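Long-range contact in synaptic vesicle glycoprotein 2C (Homo sapiens, PDB 5JLV), which is a synaptic vesicle membrane glycoprotein whose luminal domain, the fragment studied here, serves as a receptor for botulinum neurotoxin A: residues F62-K68 with F82-I88. Residues are numbered along the deposited sequence; the frame is centred on the assembly and turned at random.
Sequences FKDSVFK and FKNCTFI. With NAG (2-acetamido-2-deoxy-beta-D-glucopyranose), chain M.
F62-K68 and F82-I88 stack as successive parallel rungs in register from F62-F82 to K68-I88, with strands 66-68 and 86-88 inclined by 7° and their axes 4.8 Å apart. Backbone hydrogen bonds join them at both ends of the corner, from K83 N to F62 O, D64 N to K83 O, T86 N to S65 O, F67 N to T86 O and I88 N to F67 O. Inside, like residues repeat: F62 CD1 lies 3.4 Å from F82 CE2, and F67 CD1 3.3 Å from F87 CE2. All four phenylalanines set CG anti to the carbonyl carbon, which keeps each pair near parallel; the rings are nonetheless slid apart and barely overlap. The two ladders meet in an offset edge-to-face pair, the edge of F82 toward the face of F67, planes at 77°, with F82 CE2 3.9 Å from F67 CZ. Between them, C85 SG accepts a weak hydrogen bond from S65 N (3.6 Å). At the turn D64 and N84 share positive phi, and N84 ND2, joined to C1 of the N-acetylglucosamine, donates to D64 OD1 (2.7 Å) from the anti side but tilted well out of the carboxylate plane, carboxylate and amide planes being 89° apart. Outside, V66 CG1 touches I88 CD1 at 4.0 Å. Y47 and F107 continue the F67-F87 stack on neighbouring rungs, the internal aromatic ladder expected of a right-handed quadrilateral beta-helix of the pentapeptide-repeat type, here carrying an N-glycan at one corner.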
loop_
_atom_site.group_PDB
_atom_site.type_symbol
_atom_site.label_atom_id
_atom_site.label_comp_id
_atom_site.label_asym_id
_atom_site.label_seq_id
_atom_site.Cartn_x
_atom_site.Cartn_y
_atom_site.Cartn_z
ATOM N N PHE C 62 21.813 -12.463 -25.468
ATOM C CA PHE C 62 21.183 -11.194 -25.789
ATOM C C PHE C 62 22.095 -10.090 -25.273
ATOM O O PHE C 62 22.545 -10.143 -24.131
ATOM C CB PHE C 62 19.819 -11.084 -25.094
ATOM C CG PHE C 62 18.778 -12.019 -25.634
ATOM C CD1 PHE C 62 18.612 -13.288 -25.092
ATOM C CD2 PHE C 62 17.930 -11.618 -26.665
ATOM C CE1 PHE C 62 17.644 -14.147 -25.582
ATOM C CE2 PHE C 62 16.957 -12.475 -27.159
ATOM C CZ PHE C 62 16.818 -13.747 -26.619
ATOM N N LYS C 63 22.359 -9.091 -26.095
ATOM C CA LYS C 63 23.230 -7.997 -25.692
ATOM C C LYS C 63 22.629 -6.651 -26.088
ATOM O O LYS C 63 22.081 -6.511 -27.187
ATOM C CB LYS C 63 24.628 -8.206 -26.288
ATOM C CG LYS C 63 25.586 -7.038 -26.159
ATOM C CD LYS C 63 26.975 -7.404 -26.698
ATOM C CE LYS C 63 26.893 -8.355 -27.892
ATOM N NZ LYS C 63 28.112 -8.325 -28.744
ATOM N N ASP C 64 22.708 -5.674 -25.177
ATOM C CA ASP C 64 22.196 -4.305 -25.407
ATOM C C ASP C 64 20.728 -4.305 -25.832
ATOM O O ASP C 64 20.341 -3.581 -26.735
ATOM C CB ASP C 64 23.039 -3.547 -26.456
ATOM C CG ASP C 64 24.515 -3.500 -26.113
ATOM O OD1 ASP C 64 24.866 -3.456 -24.920
ATOM O OD2 ASP C 64 25.335 -3.496 -27.052
ATOM N N SER C 65 19.925 -5.136 -25.184
ATOM C CA SER C 65 18.554 -5.333 -25.596
ATOM C C SER C 65 17.597 -4.867 -24.528
ATOM O O SER C 65 17.960 -4.782 -23.350
ATOM C CB SER C 65 18.307 -6.804 -25.938
ATOM O OG SER C 65 18.999 -7.156 -27.125
ATOM N N VAL C 66 16.382 -4.539 -24.949
ATOM C CA VAL C 66 15.327 -4.111 -24.044
ATOM C C VAL C 66 14.161 -5.111 -24.116
ATOM O O VAL C 66 13.723 -5.490 -25.199
ATOM C CB VAL C 66 14.846 -2.675 -24.367
ATOM C CG1 VAL C 66 13.656 -2.283 -23.483
ATOM C CG2 VAL C 66 15.988 -1.683 -24.190
ATOM N N PHE C 67 13.701 -5.564 -22.959
ATOM C CA PHE C 67 12.523 -6.424 -22.884
ATOM C C PHE C 67 11.430 -5.680 -22.126
ATOM O O PHE C 67 11.568 -5.423 -20.920
ATOM C CB PHE C 67 12.852 -7.756 -22.183
ATOM C CG PHE C 67 13.887 -8.585 -22.894
ATOM C CD1 PHE C 67 15.248 -8.317 -22.735
ATOM C CD2 PHE C 67 13.506 -9.656 -23.704
ATOM C CE1 PHE C 67 16.206 -9.085 -23.387
ATOM C CE2 PHE C 67 14.459 -10.422 -24.369
ATOM C CZ PHE C 67 15.812 -10.138 -24.205
ATOM N N LYS C 68 10.360 -5.316 -22.839
ATOM C CA LYS C 68 9.203 -4.630 -22.232
ATOM C C LYS C 68 7.950 -5.522 -22.179
ATOM O O LYS C 68 7.498 -6.022 -23.208
ATOM C CB LYS C 68 8.881 -3.327 -22.982
ATOM C CG LYS C 68 7.992 -2.376 -22.181
ATOM C CD LYS C 68 7.550 -1.152 -22.986
ATOM C CE LYS C 68 8.521 0.018 -22.845
ATOM N NZ LYS C 68 9.858 -0.258 -23.454
ATOM N N PHE C 82 22.293 -12.608 -20.637
ATOM C CA PHE C 82 21.764 -11.310 -20.992
ATOM C C PHE C 82 22.774 -10.268 -20.542
ATOM O O PHE C 82 22.964 -10.072 -19.342
ATOM C CB PHE C 82 20.432 -11.086 -20.277
ATOM C CG PHE C 82 19.382 -12.099 -20.619
ATOM C CD1 PHE C 82 19.289 -13.296 -19.906
ATOM C CD2 PHE C 82 18.465 -11.849 -21.630
ATOM C CE1 PHE C 82 18.313 -14.236 -20.224
ATOM C CE2 PHE C 82 17.477 -12.784 -21.947
ATOM C CZ PHE C 82 17.410 -13.975 -21.252
ATOM N N LYS C 83 23.430 -9.618 -21.504
ATOM C CA LYS C 83 24.497 -8.646 -21.230
ATOM C C LYS C 83 24.047 -7.219 -21.545
ATOM O O LYS C 83 23.669 -6.920 -22.685
ATOM C CB LYS C 83 25.747 -8.984 -22.050
ATOM C CG LYS C 83 26.312 -10.375 -21.789
ATOM C CD LYS C 83 27.551 -10.670 -22.637
ATOM C CE LYS C 83 27.899 -12.158 -22.611
ATOM N NZ LYS C 83 29.171 -12.482 -23.319
ATOM N N ASN C 84 24.079 -6.346 -20.535
ATOM C CA ASN C 84 23.673 -4.942 -20.700
ATOM C C ASN C 84 22.238 -4.835 -21.224
ATOM O O ASN C 84 21.928 -4.024 -22.100
ATOM C CB ASN C 84 24.657 -4.197 -21.622
ATOM C CG ASN C 84 24.535 -2.689 -21.523
ATOM O OD1 ASN C 84 24.168 -2.142 -20.482
ATOM N ND2 ASN C 84 24.855 -2.005 -22.615
ATOM N N CYS C 85 21.369 -5.683 -20.693
ATOM C CA CYS C 85 19.975 -5.664 -21.072
ATOM C C CYS C 85 19.137 -4.943 -20.028
ATOM O O CYS C 85 19.497 -4.911 -18.851
ATOM C CB CYS C 85 19.472 -7.092 -21.329
ATOM S SG CYS C 85 20.201 -7.818 -22.839
ATOM N N THR C 86 18.051 -4.318 -20.478
ATOM C CA THR C 86 17.073 -3.725 -19.582
ATOM C C THR C 86 15.751 -4.495 -19.650
ATOM O O THR C 86 15.223 -4.771 -20.741
ATOM C CB THR C 86 16.849 -2.241 -19.907
ATOM O OG1 THR C 86 18.112 -1.575 -19.902
ATOM C CG2 THR C 86 15.930 -1.591 -18.876
ATOM N N PHE C 87 15.235 -4.861 -18.485
ATOM C CA PHE C 87 13.952 -5.548 -18.404
ATOM C C PHE C 87 12.958 -4.651 -17.687
ATOM O O PHE C 87 13.230 -4.175 -16.570
ATOM C CB PHE C 87 14.098 -6.860 -17.644
ATOM C CG PHE C 87 15.096 -7.795 -18.239
ATOM C CD1 PHE C 87 16.435 -7.729 -17.868
ATOM C CD2 PHE C 87 14.697 -8.759 -19.157
ATOM C CE1 PHE C 87 17.362 -8.603 -18.411
ATOM C CE2 PHE C 87 15.617 -9.634 -19.716
ATOM C CZ PHE C 87 16.954 -9.554 -19.340
ATOM N N ILE C 88 11.819 -4.426 -18.341
ATOM C CA ILE C 88 10.776 -3.516 -17.858
ATOM C C ILE C 88 9.442 -4.257 -17.779
ATOM O O ILE C 88 9.034 -4.889 -18.751
ATOM C CB ILE C 88 10.612 -2.301 -18.804
ATOM C CG1 ILE C 88 11.899 -1.453 -18.823
ATOM C CG2 ILE C 88 9.402 -1.445 -18.399
ATOM C CD1 ILE C 88 12.109 -0.690 -20.113
HETATM C C1 NAG M . 24.870 -0.595 -22.827
HETATM C C2 NAG M . 26.304 -0.099 -22.963
HETATM C C3 NAG M . 26.352 1.424 -23.010
HETATM C C4 NAG M . 25.355 1.970 -24.026
HETATM C C5 NAG M . 23.977 1.349 -23.827
HETATM C C6 NAG M . 23.000 1.838 -24.889
HETATM C C7 NAG M . 28.118 -1.426 -22.051
HETATM C C8 NAG M . 28.969 -1.706 -20.847
HETATM N N2 NAG M . 27.106 -0.586 -21.857
HETATM O O3 NAG M . 27.674 1.849 -23.363
HETATM O O4 NAG M . 25.262 3.392 -23.885
HETATM O O5 NAG M . 24.082 -0.072 -23.893
HETATM O O6 NAG M . 22.011 0.830 -25.127
HETATM O O7 NAG M . 28.340 -1.937 -23.136
#